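MUTM (fpg) protein (Thermus thermophilus, PDB 1EE8) belongs to the MutM (Fpg) family and combines a beta-rich N-terminal domain, a helix-two-turn-helix domain and a zinc finger. Local coordinates at residues P1-E5 / A157-Y163; L204-L209 / G222-H228; P125-F130 / L194-A199; M70-L76 / L93-R99. All coordinates share one frame. Numbering follows the deposited sequence.

Contacts can be organised round one central contact, as contact 1, about 3 Å from the centre of the chain, illustrates. It joins the N-terminus to the helix-two-turn-helix region and touches the other three. Contact 2, centred about 12 Å away, joins it by E5 OE1 to S207 N (2.6 Å) and Y163 OH to S207 OG (2.8 Å). Contact 3, centred about 11 Å off, packs L198 CD2 on P4 CG (3.7 Å). Contact 4 meets it through P1 CG and G72 O (3.7 Å). Contacts 3 and 4, centres about 26 Å apart, lie on opposite sides of the chain's centre. The H228 side chain is about 14 Å from the zinc ion of C238, C241, C258 and C261.

Contact 1 (P1-E5 / A157-Y163); sequences PELPE and AGVGNIY
The residue that precedes one helix can cap the start of another: E2, at the N-cap position of helix 3-17, turns its carboxylate to helix 161-170. L3 and G158 have the closest CA atoms, 4.5 Å apart. A157 leads in, its O 3.8 Å from L3 CD1. G158 follows at phi/psi 86/-8, where a CB would collide with L3 CB; its O accepts L3 N at 2.9 Å. G160 is the second N-cap, with no room for a CB beside E2. E2 (m, t, chi3 48°) spreads its carboxylate over the first turn: OE2 takes I162 N (2.9 Å); OE1, less surely placed, takes Y163 N (3.2 Å) and, weakly, G160 N (2.6 Å). Y163 (chi1 m) presents a ring face to P4 CG, 3.6 Å from the centroid, a CH-pi contact, and its OH donates to E5 OE1 at a very short 2.5 Å. E5 OE2 accepts E2 N (2.7 Å). Helix 184-203 packs on P4 and Y163 through A201, while strand 42-50 reaches L3 through R49.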
loop_
_atom_site.group_PDB
_atom_site.type_symbol
_atom_site.label_atom_id
_atom_site.label_comp_id
_atom_site.label_asym_id
_atom_site.label_seq_id
_atom_site.Cartn_x
_atom_site.Cartn_y
_atom_site.Cartn_z
ATOM N N PRO A 1 -3.552 -7.812 26.682
ATOM C CA PRO A 1 -4.788 -7.000 26.744
ATOM C C PRO A 1 -6.030 -7.670 26.155
ATOM O O PRO A 1 -5.974 -8.332 25.117
ATOM C CB PRO A 1 -4.496 -5.679 26.035
ATOM C CG PRO A 1 -3.166 -5.972 25.305
ATOM C CD PRO A 1 -2.440 -6.982 26.192
ATOM N N GLU A 2 -7.151 -7.491 26.840
ATOM C CA GLU A 2 -8.425 -8.054 26.411
ATOM C C GLU A 2 -9.393 -6.910 26.103
ATOM O O GLU A 2 -9.006 -5.744 26.147
ATOM C CB GLU A 2 -8.968 -8.978 27.508
ATOM C CG GLU A 2 -8.102 -10.232 27.694
ATOM C CD GLU A 2 -8.475 -11.052 28.917
ATOM O OE1 GLU A 2 -9.678 -11.328 29.122
ATOM O OE2 GLU A 2 -7.557 -11.432 29.673
ATOM N N LEU A 3 -10.643 -7.236 25.803
ATOM C CA LEU A 3 -11.642 -6.223 25.463
ATOM C C LEU A 3 -11.563 -4.947 26.309
ATOM O O LEU A 3 -11.552 -3.841 25.772
ATOM C CB LEU A 3 -13.056 -6.823 25.548
ATOM C CG LEU A 3 -14.230 -5.925 25.116
ATOM C CD1 LEU A 3 -15.430 -6.782 24.774
ATOM C CD2 LEU A 3 -14.581 -4.925 26.226
ATOM N N PRO A 4 -11.494 -5.082 27.643
ATOM C CA PRO A 4 -11.425 -3.872 28.474
ATOM C C PRO A 4 -10.209 -2.970 28.226
ATOM O O PRO A 4 -10.343 -1.750 28.183
ATOM C CB PRO A 4 -11.464 -4.429 29.898
ATOM C CG PRO A 4 -12.275 -5.702 29.741
ATOM C CD PRO A 4 -11.687 -6.284 28.474
ATOM N N GLU A 5 -9.029 -3.562 28.071
ATOM C CA GLU A 5 -7.821 -2.778 27.820
ATOM C C GLU A 5 -7.848 -2.138 26.427
ATOM O O GLU A 5 -7.463 -0.979 26.259
ATOM C CB GLU A 5 -6.564 -3.655 27.937
ATOM C CG GLU A 5 -6.293 -4.183 29.346
ATOM C CD GLU A 5 -7.369 -5.141 29.833
ATOM O OE1 GLU A 5 -7.753 -5.051 31.020
ATOM O OE2 GLU A 5 -7.820 -5.993 29.034
ATOM N N ALA A 157 -16.670 -12.432 21.814
ATOM C CA ALA A 157 -15.523 -11.716 21.276
ATOM C C ALA A 157 -14.827 -10.844 22.317
ATOM O O ALA A 157 -15.475 -10.217 23.158
ATOM C CB ALA A 157 -15.957 -10.861 20.083
ATOM N N GLY A 158 -13.500 -10.817 22.267
ATOM C CA GLY A 158 -12.746 -9.987 23.188
ATOM C C GLY A 158 -12.397 -10.549 24.556
ATOM O O GLY A 158 -11.632 -9.931 25.294
ATOM N N VAL A 159 -12.935 -11.714 24.896
ATOM C CA VAL A 159 -12.670 -12.315 26.193
ATOM C C VAL A 159 -11.395 -13.154 26.235
ATOM O O VAL A 159 -11.153 -13.999 25.369
ATOM C CB VAL A 159 -13.863 -13.194 26.649
ATOM C CG1 VAL A 159 -13.587 -13.781 28.030
ATOM C CG2 VAL A 159 -15.131 -12.362 26.672
ATOM N N GLY A 160 -10.582 -12.906 27.254
ATOM C CA GLY A 160 -9.347 -13.645 27.432
ATOM C C GLY A 160 -9.297 -14.293 28.809
ATOM O O GLY A 160 -10.315 -14.405 29.496
ATOM N N ASN A 161 -8.105 -14.710 29.218
ATOM C CA ASN A 161 -7.918 -15.360 30.506
ATOM C C ASN A 161 -8.421 -14.575 31.709
ATOM O O ASN A 161 -9.158 -15.107 32.541
ATOM C CB ASN A 161 -6.438 -15.691 30.704
ATOM C CG ASN A 161 -6.012 -16.921 29.931
ATOM O OD1 ASN A 161 -6.659 -17.970 30.000
ATOM N ND2 ASN A 161 -4.924 -16.799 29.182
ATOM N N ILE A 162 -8.012 -13.314 31.811
ATOM C CA ILE A 162 -8.406 -12.480 32.943
ATOM C C ILE A 162 -9.914 -12.390 33.164
ATOM O O ILE A 162 -10.421 -12.755 34.229
ATOM C CB ILE A 162 -7.846 -11.046 32.799
ATOM C CG1 ILE A 162 -6.318 -11.081 32.881
ATOM C CG2 ILE A 162 -8.418 -10.136 33.893
ATOM C CD1 ILE A 162 -5.665 -9.721 32.782
ATOM N N TYR A 163 -10.634 -11.926 32.152
ATOM C CA TYR A 163 -12.063 -11.765 32.297
ATOM C C TYR A 163 -12.866 -13.050 32.270
ATOM O O TYR A 163 -13.975 -13.096 32.805
ATOM C CB TYR A 163 -12.541 -10.730 31.284
ATOM C CG TYR A 163 -11.809 -9.432 31.536
ATOM C CD1 TYR A 163 -10.793 -9.004 30.690
ATOM C CD2 TYR A 163 -12.047 -8.696 32.700
ATOM C CE1 TYR A 163 -10.023 -7.884 30.996
ATOM C CE2 TYR A 163 -11.279 -7.574 33.017
ATOM C CZ TYR A 163 -10.269 -7.176 32.159
ATOM O OH TYR A 163 -9.498 -6.082 32.471
#

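Contact 2 (L204-L209 / G222-H228); sequences LGGSTL and GGFQTRH
A Schellman helix end can direct the loop that follows it. L204 is the first residue to leave helix 184-203, and G205 (phi/psi 73/32) is the C-prime residue of a Schellman motif; G206 (82/178) then turns the chain into extended S207 and T208. Against it, G222 and G223 run into 224-227, which has helical angles without regular bonds. CA atoms approach at G205-G222 (4.8 Å), S207-F224 (4.9 Å) and L204-G223 (5.0 Å). G223 N donates to L204 O (2.9 Å) and F224 N to G206 O (3.2 Å). A CB on G222 would strike G205 O and G206 O.

Side chains complete the lacing. T208 OG1 accepts G222 N at 2.6 Å; Q225 (p, m, 7°) takes T208 N on OE1 (2.9 Å) and gives NE2 to G222 O (2.9 Å). L204 CD2 lies 4.0 Å from F224 CD2 and over the guanidinium of R227, which pairs with E200. S207 OG and H228 NE2 share a hydrogen bond of 2.8 Å, and S207 is also bonded to E5 and Y163. Within one long loop, G222 N-H is met by T208 OG1, and T208 N-H and G222 C=O by the Q225 amide, in place of strand pairing.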
loop_
_atom_site.group_PDB
_atom_site.type_symbol
_atom_site.label_atom_id
_atom_site.label_comp_id
_atom_site.label_asym_id
_atom_site.label_seq_id
_atom_site.Cartn_x
_atom_site.Cartn_y
_atom_site.Cartn_z
ATOM N N LEU A 204 -13.129 1.093 34.859
ATOM C CA LEU A 204 -11.870 1.303 35.572
ATOM C C LEU A 204 -10.629 1.355 34.683
ATOM O O LEU A 204 -9.502 1.354 35.181
ATOM C CB LEU A 204 -11.688 0.225 36.651
ATOM C CG LEU A 204 -12.418 0.457 37.981
ATOM C CD1 LEU A 204 -13.908 0.630 37.747
ATOM C CD2 LEU A 204 -12.155 -0.708 38.913
ATOM N N GLY A 205 -10.832 1.393 33.371
ATOM C CA GLY A 205 -9.708 1.482 32.450
ATOM C C GLY A 205 -8.826 0.263 32.240
ATOM O O GLY A 205 -7.625 0.404 31.985
ATOM N N GLY A 206 -9.400 -0.933 32.330
ATOM C CA GLY A 206 -8.609 -2.133 32.124
ATOM C C GLY A 206 -7.822 -2.583 33.344
ATOM O O GLY A 206 -7.840 -1.927 34.392
ATOM N N SER A 207 -7.112 -3.699 33.200
ATOM C CA SER A 207 -6.337 -4.270 34.298
ATOM C C SER A 207 -4.825 -4.241 34.122
ATOM O O SER A 207 -4.284 -4.741 33.131
ATOM C CB SER A 207 -6.760 -5.723 34.538
ATOM O OG SER A 207 -8.121 -5.810 34.919
ATOM N N THR A 208 -4.144 -3.651 35.095
ATOM C CA THR A 208 -2.694 -3.612 35.069
ATOM C C THR A 208 -2.241 -4.663 36.070
ATOM O O THR A 208 -2.399 -4.497 37.277
ATOM C CB THR A 208 -2.154 -2.234 35.473
ATOM O OG1 THR A 208 -2.535 -1.271 34.483
ATOM C CG2 THR A 208 -0.633 -2.272 35.585
ATOM N N LEU A 209 -1.698 -5.755 35.547
ATOM C CA LEU A 209 -1.241 -6.866 36.366
ATOM C C LEU A 209 0.041 -6.569 37.135
ATOM O O LEU A 209 0.451 -5.411 37.279
ATOM C CB LEU A 209 -1.042 -8.103 35.481
ATOM C CG LEU A 209 -2.239 -8.482 34.599
ATOM C CD1 LEU A 209 -1.921 -9.747 33.816
ATOM C CD2 LEU A 209 -3.472 -8.686 35.463
ATOM N N GLY A 222 -4.158 0.804 34.692
ATOM C CA GLY A 222 -5.596 0.623 34.771
ATOM C C GLY A 222 -5.951 0.512 36.244
ATOM O O GLY A 222 -5.071 0.632 37.096
ATOM N N GLY A 223 -7.219 0.270 36.558
ATOM C CA GLY A 223 -7.593 0.170 37.956
ATOM C C GLY A 223 -8.578 -0.932 38.301
ATOM O O GLY A 223 -9.179 -0.903 39.377
ATOM N N PHE A 224 -8.747 -1.905 37.410
ATOM C CA PHE A 224 -9.688 -2.995 37.673
ATOM C C PHE A 224 -9.039 -4.120 38.455
ATOM O O PHE A 224 -9.734 -4.932 39.069
ATOM C CB PHE A 224 -10.262 -3.556 36.366
ATOM C CG PHE A 224 -11.350 -4.577 36.573
ATOM C CD1 PHE A 224 -11.088 -5.937 36.437
ATOM C CD2 PHE A 224 -12.635 -4.176 36.926
ATOM C CE1 PHE A 224 -12.090 -6.885 36.653
ATOM C CE2 PHE A 224 -13.644 -5.110 37.143
ATOM C CZ PHE A 224 -13.373 -6.470 37.007
ATOM N N GLN A 225 -7.711 -4.169 38.438
ATOM C CA GLN A 225 -6.992 -5.217 39.151
ATOM C C GLN A 225 -7.325 -5.232 40.642
ATOM O O GLN A 225 -7.110 -6.241 41.317
ATOM C CB GLN A 225 -5.474 -5.076 38.946
ATOM C CG GLN A 225 -4.845 -3.789 39.480
ATOM C CD GLN A 225 -4.946 -2.626 38.503
ATOM O OE1 GLN A 225 -5.596 -2.726 37.466
ATOM N NE2 GLN A 225 -4.298 -1.511 38.838
ATOM N N THR A 226 -7.855 -4.121 41.152
ATOM C CA THR A 226 -8.227 -4.028 42.562
ATOM C C THR A 226 -9.533 -4.778 42.798
ATOM O O THR A 226 -9.864 -5.131 43.932
ATOM C CB THR A 226 -8.403 -2.557 43.017
ATOM O OG1 THR A 226 -9.509 -1.964 42.327
ATOM C CG2 THR A 226 -7.138 -1.752 42.718
ATOM N N ARG A 227 -10.269 -5.023 41.717
ATOM C CA ARG A 227 -11.536 -5.743 41.789
ATOM C C ARG A 227 -11.333 -7.232 41.499
ATOM O O ARG A 227 -12.276 -8.018 41.592
ATOM C CB ARG A 227 -12.538 -5.176 40.774
ATOM C CG ARG A 227 -12.890 -3.697 40.940
ATOM C CD ARG A 227 -13.718 -3.440 42.186
ATOM N NE ARG A 227 -14.427 -2.163 42.120
ATOM C CZ ARG A 227 -15.420 -1.900 41.272
ATOM N NH1 ARG A 227 -15.828 -2.824 40.412
ATOM N NH2 ARG A 227 -16.004 -0.708 41.276
ATOM N N HIS A 228 -10.112 -7.619 41.132
ATOM C CA HIS A 228 -9.833 -9.023 40.836
ATOM C C HIS A 228 -10.076 -9.913 42.045
ATOM O O HIS A 228 -9.578 -9.647 43.140
ATOM C CB HIS A 228 -8.392 -9.210 40.363
ATOM C CG HIS A 228 -8.131 -8.663 38.994
ATOM N ND1 HIS A 228 -6.922 -8.813 38.352
ATOM C CD2 HIS A 228 -8.918 -7.950 38.154
ATOM C CE1 HIS A 228 -6.975 -8.214 37.175
ATOM N NE2 HIS A 228 -8.175 -7.683 37.031
#

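Contact 3 (P125-F130 / L194-A199); sequences PLSEAF and LREVLA
An arginine can pack along a loop while its end reaches a carbonyl only weakly. Segment 194-199 is under two turns of helix 184-203; segment 125-130, in the loop before helix 132-140 of the same H2TH domain, folds into a type I turn from S127 to F130 (F130 N to S127 O 3.2 Å). The nearest CA atoms, L126 and R195, are 6.2 Å apart.

The CA-to-CB bond of R195 points sideways to the loop, but its m, t, p rotamer (chi4 174°) brings the end into the bend. NH2 makes a weak hydrogen bond to S127 O (2.8 Å), and NE lies 3.0 Å from P125 O. The F130 side chain (chi1 t) sets CD1 over one guanidinium face, 3.7 Å from R195 NE, meeting it by the ring edge. L126 starts out pointing away from the helix, but its m, t conformation brings CD2 back to within 3.4 Å of R195 O and 4.0 Å of A199 CB. On the buried side, the P125 ring (CB) touches L198 CD1 at 3.4 Å, L198 being m, t; L194 (t, p) places CD2 4.4 Å from F130 CZ.

Y191, one turn earlier, bonds F130 O through its hydroxyl. Helix 3-17, from the N-terminal part, packs on this H2TH loop and helix, L3 on P125 and P4 on L198, while A167 of helix 161-170 meets L194.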
loop_
_atom_site.group_PDB
_atom_site.type_symbol
_atom_site.label_atom_id
_atom_site.label_comp_id
_atom_site.label_asym_id
_atom_site.label_seq_id
_atom_site.Cartn_x
_atom_site.Cartn_y
_atom_site.Cartn_z
ATOM N N PRO A 125 -19.750 -8.470 23.330
ATOM C CA PRO A 125 -20.263 -8.691 24.688
ATOM C C PRO A 125 -21.081 -7.562 25.313
ATOM O O PRO A 125 -22.106 -7.814 25.945
ATOM C CB PRO A 125 -18.994 -8.994 25.481
ATOM C CG PRO A 125 -18.171 -9.742 24.487
ATOM C CD PRO A 125 -18.345 -8.911 23.233
ATOM N N LEU A 126 -20.631 -6.324 25.148
ATOM C CA LEU A 126 -21.340 -5.184 25.716
ATOM C C LEU A 126 -22.301 -4.532 24.728
ATOM O O LEU A 126 -22.504 -3.318 24.762
ATOM C CB LEU A 126 -20.340 -4.141 26.217
ATOM C CG LEU A 126 -19.385 -4.637 27.303
ATOM C CD1 LEU A 126 -18.402 -3.534 27.654
ATOM C CD2 LEU A 126 -20.182 -5.073 28.530
ATOM N N SER A 127 -22.896 -5.336 23.850
ATOM C CA SER A 127 -23.831 -4.801 22.865
ATOM C C SER A 127 -25.177 -5.506 22.942
ATOM O O SER A 127 -25.311 -6.551 23.582
ATOM C CB SER A 127 -23.265 -4.942 21.445
ATOM O OG SER A 127 -23.294 -6.290 21.003
ATOM N N GLU A 128 -26.165 -4.921 22.274
ATOM C CA GLU A 128 -27.515 -5.466 22.233
ATOM C C GLU A 128 -27.505 -6.772 21.448
ATOM O O GLU A 128 -28.394 -7.611 21.601
ATOM C CB GLU A 128 -28.446 -4.458 21.559
ATOM C CG GLU A 128 -28.453 -3.090 22.239
ATOM C CD GLU A 128 -28.302 -1.934 21.260
ATOM O OE1 GLU A 128 -28.322 -0.769 21.715
ATOM O OE2 GLU A 128 -28.158 -2.188 20.042
ATOM N N ALA A 129 -26.478 -6.939 20.619
ATOM C CA ALA A 129 -26.334 -8.130 19.790
ATOM C C ALA A 129 -25.929 -9.367 20.591
ATOM O O ALA A 129 -26.176 -10.496 20.165
ATOM C CB ALA A 129 -25.316 -7.865 18.684
ATOM N N PHE A 130 -25.292 -9.162 21.739
ATOM C CA PHE A 130 -24.891 -10.288 22.578
ATOM C C PHE A 130 -26.151 -10.730 23.324
ATOM O O PHE A 130 -26.528 -10.117 24.331
ATOM C CB PHE A 130 -23.812 -9.853 23.574
ATOM C CG PHE A 130 -23.257 -10.981 24.402
ATOM C CD1 PHE A 130 -23.093 -10.838 25.775
ATOM C CD2 PHE A 130 -22.897 -12.186 23.809
ATOM C CE1 PHE A 130 -22.578 -11.877 26.543
ATOM C CE2 PHE A 130 -22.384 -13.227 24.567
ATOM C CZ PHE A 130 -22.225 -13.075 25.938
ATOM N N LEU A 194 -20.376 -12.140 33.052
ATOM C CA LEU A 194 -19.457 -11.784 31.981
ATOM C C LEU A 194 -19.652 -10.332 31.546
ATOM O O LEU A 194 -18.685 -9.587 31.392
ATOM C CB LEU A 194 -19.678 -12.718 30.791
ATOM C CG LEU A 194 -18.647 -12.711 29.668
ATOM C CD1 LEU A 194 -17.242 -12.862 30.238
ATOM C CD2 LEU A 194 -18.959 -13.860 28.713
ATOM N N ARG A 195 -20.904 -9.935 31.353
ATOM C CA ARG A 195 -21.214 -8.579 30.926
ATOM C C ARG A 195 -20.878 -7.522 31.980
ATOM O O ARG A 195 -20.392 -6.438 31.644
ATOM C CB ARG A 195 -22.692 -8.489 30.531
ATOM C CG ARG A 195 -23.123 -9.605 29.571
ATOM C CD ARG A 195 -24.436 -9.277 28.884
ATOM N NE ARG A 195 -24.276 -8.125 28.004
ATOM C CZ ARG A 195 -25.210 -7.670 27.178
ATOM N NH1 ARG A 195 -26.392 -8.268 27.113
ATOM N NH2 ARG A 195 -24.956 -6.625 26.407
ATOM N N GLU A 196 -21.120 -7.840 33.249
ATOM C CA GLU A 196 -20.832 -6.909 34.346
ATOM C C GLU A 196 -19.336 -6.699 34.541
ATOM O O GLU A 196 -18.877 -5.575 34.731
ATOM C CB GLU A 196 -21.398 -7.427 35.665
ATOM C CG GLU A 196 -22.896 -7.578 35.725
ATOM C CD GLU A 196 -23.344 -8.090 37.080
ATOM O OE1 GLU A 196 -23.084 -7.400 38.091
ATOM O OE2 GLU A 196 -23.945 -9.183 37.136
ATOM N N VAL A 197 -18.577 -7.789 34.520
ATOM C CA VAL A 197 -17.135 -7.693 34.708
ATOM C C VAL A 197 -16.494 -6.871 33.598
ATOM O O VAL A 197 -15.645 -6.022 33.853
ATOM C CB VAL A 197 -16.476 -9.095 34.761
ATOM C CG1 VAL A 197 -14.963 -8.964 34.834
ATOM C CG2 VAL A 197 -16.978 -9.851 35.976
ATOM N N LEU A 198 -16.912 -7.111 32.363
ATOM C CA LEU A 198 -16.349 -6.374 31.241
ATOM C C LEU A 198 -16.722 -4.906 31.354
ATOM O O LEU A 198 -15.868 -4.029 31.214
ATOM C CB LEU A 198 -16.850 -6.956 29.915
ATOM C CG LEU A 198 -16.359 -8.366 29.558
ATOM C CD1 LEU A 198 -16.995 -8.811 28.233
ATOM C CD2 LEU A 198 -14.831 -8.377 29.437
ATOM N N ALA A 199 -17.997 -4.644 31.627
ATOM C CA ALA A 199 -18.479 -3.274 31.765
ATOM C C ALA A 199 -17.715 -2.580 32.888
ATOM O O ALA A 199 -17.314 -1.428 32.754
ATOM C CB ALA A 199 -19.994 -3.265 32.059
#

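Contact 4 (M70-L76 / L93-R99); sequences MTGGFRL and LYFHDPR
An edge strand can gain polar links past its ladder, as T71 does beyond the G73-H96 pair. Its OG1 (chi1 p) donates to D97 OD2 (2.9 Å) and accepts R99 N (2.9 Å), and water 1 bridges T71 N (3.0 Å) and D97 OD2 (2.5 Å). D97 also holds G102 through OD1. The ladder proper starts at G73 and H96, a hydrogen-bonded pair (G73 N to H96 O 2.9 Å, H96 N to G73 O 2.8 Å; CA-CA 5.3 Å). The non-hydrogen-bonded pair F74-F95 follows at CA-CA 4.6 Å, then R75-Y94, again hydrogen-bonded (R75 N to Y94 O 2.7 Å, Y94 N to R75 O 2.9 Å). The strand axes run antiparallel at 142°, 4.5 Å apart at closest approach.

Strand 73-75 is one of the two outermost strands, within this chain, of the N-terminal domain's mixed sheet, and strand 92-96 separates it from 82-88.

On one face, F74 (m) and F95 (t) meet obliquely, CE1 of F74 3.9 Å from CD2 of F95. Beyond the last pair, L76 CD2 touches L93 CD2 at 3.8 Å, both leucines reached by helix 3-17. On the face of R75, Y94 and H96, the R75 guanidinium lies against the imidazole of H96 (NH1 to CD2 3.6 Å), whose ND1 is bonded to T79. At the far end M70 SD lies 3.1 Å from R99 NH2.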
loop_
_atom_site.group_PDB
_atom_site.type_symbol
_atom_site.label_atom_id
_atom_site.label_comp_id
_atom_site.label_asym_id
_atom_site.label_seq_id
_atom_site.Cartn_x
_atom_site.Cartn_y
_atom_site.Cartn_z
ATOM N N MET A 70 0.200 -10.133 23.520
ATOM C CA MET A 70 0.405 -10.217 24.961
ATOM C C MET A 70 0.945 -8.966 25.653
ATOM O O MET A 70 0.577 -8.678 26.790
ATOM C CB MET A 70 1.331 -11.398 25.270
ATOM C CG MET A 70 1.660 -11.564 26.743
ATOM S SD MET A 70 2.820 -12.919 27.025
ATOM C CE MET A 70 1.665 -14.273 27.414
ATOM N N THR A 71 1.819 -8.227 24.984
ATOM C CA THR A 71 2.406 -7.040 25.597
ATOM C C THR A 71 2.336 -5.791 24.724
ATOM O O THR A 71 2.990 -4.784 25.011
ATOM C CB THR A 71 3.874 -7.297 25.941
ATOM O OG1 THR A 71 4.593 -7.634 24.745
ATOM C CG2 THR A 71 3.982 -8.444 26.942
ATOM N N GLY A 72 1.543 -5.855 23.665
ATOM C CA GLY A 72 1.435 -4.715 22.771
ATOM C C GLY A 72 0.562 -3.589 23.296
ATOM O O GLY A 72 -0.415 -3.814 24.018
ATOM N N GLY A 73 0.920 -2.363 22.930
ATOM C CA GLY A 73 0.147 -1.216 23.360
ATOM C C GLY A 73 0.624 0.055 22.690
ATOM O O GLY A 73 1.767 0.133 22.235
ATOM N N PHE A 74 -0.266 1.036 22.592
ATOM C CA PHE A 74 0.074 2.325 22.003
ATOM C C PHE A 74 0.407 3.250 23.163
ATOM O O PHE A 74 -0.315 3.268 24.153
ATOM C CB PHE A 74 -1.115 2.878 21.210
ATOM C CG PHE A 74 -1.328 2.191 19.897
ATOM C CD1 PHE A 74 -0.491 2.454 18.820
ATOM C CD2 PHE A 74 -2.321 1.227 19.756
ATOM C CE1 PHE A 74 -0.634 1.764 17.614
ATOM C CE2 PHE A 74 -2.472 0.531 18.556
ATOM C CZ PHE A 74 -1.626 0.801 17.483
ATOM N N ARG A 75 1.507 3.993 23.047
ATOM C CA ARG A 75 1.935 4.921 24.092
ATOM C C ARG A 75 2.109 6.329 23.500
ATOM O O ARG A 75 2.323 6.483 22.299
ATOM C CB ARG A 75 3.270 4.467 24.697
ATOM C CG ARG A 75 3.252 3.101 25.382
ATOM C CD ARG A 75 2.275 3.090 26.542
ATOM N NE ARG A 75 2.166 1.774 27.164
ATOM C CZ ARG A 75 3.084 1.242 27.962
ATOM N NH1 ARG A 75 2.893 0.034 28.479
ATOM N NH2 ARG A 75 4.182 1.921 28.251
ATOM N N LEU A 76 2.011 7.349 24.346
ATOM C CA LEU A 76 2.178 8.727 23.894
ATOM C C LEU A 76 3.649 9.170 23.906
ATOM O O LEU A 76 4.002 10.221 23.355
ATOM C CB LEU A 76 1.311 9.657 24.747
ATOM C CG LEU A 76 -0.181 9.295 24.655
ATOM C CD1 LEU A 76 -1.015 10.327 25.402
ATOM C CD2 LEU A 76 -0.606 9.234 23.193
ATOM N N LEU A 93 2.092 8.409 17.886
ATOM C CA LEU A 93 1.688 7.297 18.738
ATOM C C LEU A 93 2.763 6.224 18.583
ATOM O O LEU A 93 3.158 5.905 17.460
ATOM C CB LEU A 93 0.342 6.719 18.282
ATOM C CG LEU A 93 -0.841 7.677 18.143
ATOM C CD1 LEU A 93 -2.083 6.892 17.752
ATOM C CD2 LEU A 93 -1.067 8.405 19.469
ATOM N N TYR A 94 3.231 5.661 19.690
ATOM C CA TYR A 94 4.270 4.634 19.613
ATOM C C TYR A 94 3.732 3.259 19.978
ATOM O O TYR A 94 3.052 3.106 20.990
ATOM C CB TYR A 94 5.436 4.979 20.540
ATOM C CG TYR A 94 5.991 6.363 20.306
ATOM C CD1 TYR A 94 5.509 7.457 21.023
ATOM C CD2 TYR A 94 6.982 6.585 19.348
ATOM C CE1 TYR A 94 6.001 8.746 20.794
ATOM C CE2 TYR A 94 7.478 7.869 19.106
ATOM C CZ TYR A 94 6.981 8.943 19.838
ATOM O OH TYR A 94 7.468 10.209 19.609
ATOM N N PHE A 95 4.041 2.270 19.141
ATOM C CA PHE A 95 3.598 0.906 19.369
ATOM C C PHE A 95 4.667 0.172 20.185
ATOM O O PHE A 95 5.683 -0.278 19.664
ATOM C CB PHE A 95 3.343 0.207 18.026
ATOM C CG PHE A 95 2.750 -1.174 18.157
ATOM C CD1 PHE A 95 3.498 -2.299 17.823
ATOM C CD2 PHE A 95 1.453 -1.347 18.621
ATOM C CE1 PHE A 95 2.963 -3.586 17.950
ATOM C CE2 PHE A 95 0.904 -2.630 18.756
ATOM C CZ PHE A 95 1.663 -3.754 18.419
ATOM N N HIS A 96 4.417 0.106 21.483
ATOM C CA HIS A 96 5.283 -0.536 22.457
ATOM C C HIS A 96 4.949 -2.024 22.440
ATOM O O HIS A 96 3.782 -2.393 22.564
ATOM C CB HIS A 96 4.977 0.051 23.836
ATOM C CG HIS A 96 5.620 -0.683 24.971
ATOM N ND1 HIS A 96 6.984 -0.688 25.179
ATOM C CD2 HIS A 96 5.084 -1.437 25.959
ATOM C CE1 HIS A 96 7.260 -1.411 26.248
ATOM N NE2 HIS A 96 6.125 -1.878 26.739
ATOM N N ASP A 97 5.949 -2.882 22.270
ATOM C CA ASP A 97 5.666 -4.312 22.254
ATOM C C ASP A 97 6.881 -5.165 22.601
ATOM O O ASP A 97 7.579 -5.668 21.720
ATOM C CB ASP A 97 5.117 -4.732 20.885
ATOM C CG ASP A 97 4.567 -6.158 20.883
ATOM O OD1 ASP A 97 4.287 -6.689 19.790
ATOM O OD2 ASP A 97 4.406 -6.740 21.978
ATOM N N PRO A 98 7.138 -5.344 23.899
ATOM C CA PRO A 98 8.260 -6.137 24.409
ATOM C C PRO A 98 8.374 -7.543 23.803
ATOM O O PRO A 98 9.418 -7.903 23.279
ATOM C CB PRO A 98 7.982 -6.196 25.907
ATOM C CG PRO A 98 7.337 -4.872 26.170
ATOM C CD PRO A 98 6.373 -4.745 25.010
ATOM N N ARG A 99 7.301 -8.329 23.867
ATOM C CA ARG A 99 7.346 -9.702 23.358
ATOM C C ARG A 99 7.128 -9.903 21.864
ATOM O O ARG A 99 7.239 -11.023 21.369
ATOM C CB ARG A 99 6.388 -10.588 24.159
ATOM C CG ARG A 99 6.765 -10.682 25.637
ATOM C CD ARG A 99 6.157 -11.900 26.307
ATOM N NE ARG A 99 6.617 -13.137 25.678
ATOM C CZ ARG A 99 6.300 -14.359 26.098
ATOM N NH1 ARG A 99 6.767 -15.420 25.455
ATOM N NH2 ARG A 99 5.526 -14.522 27.162
HETATM O O HOH W 1 2.701 -8.578 22.135
#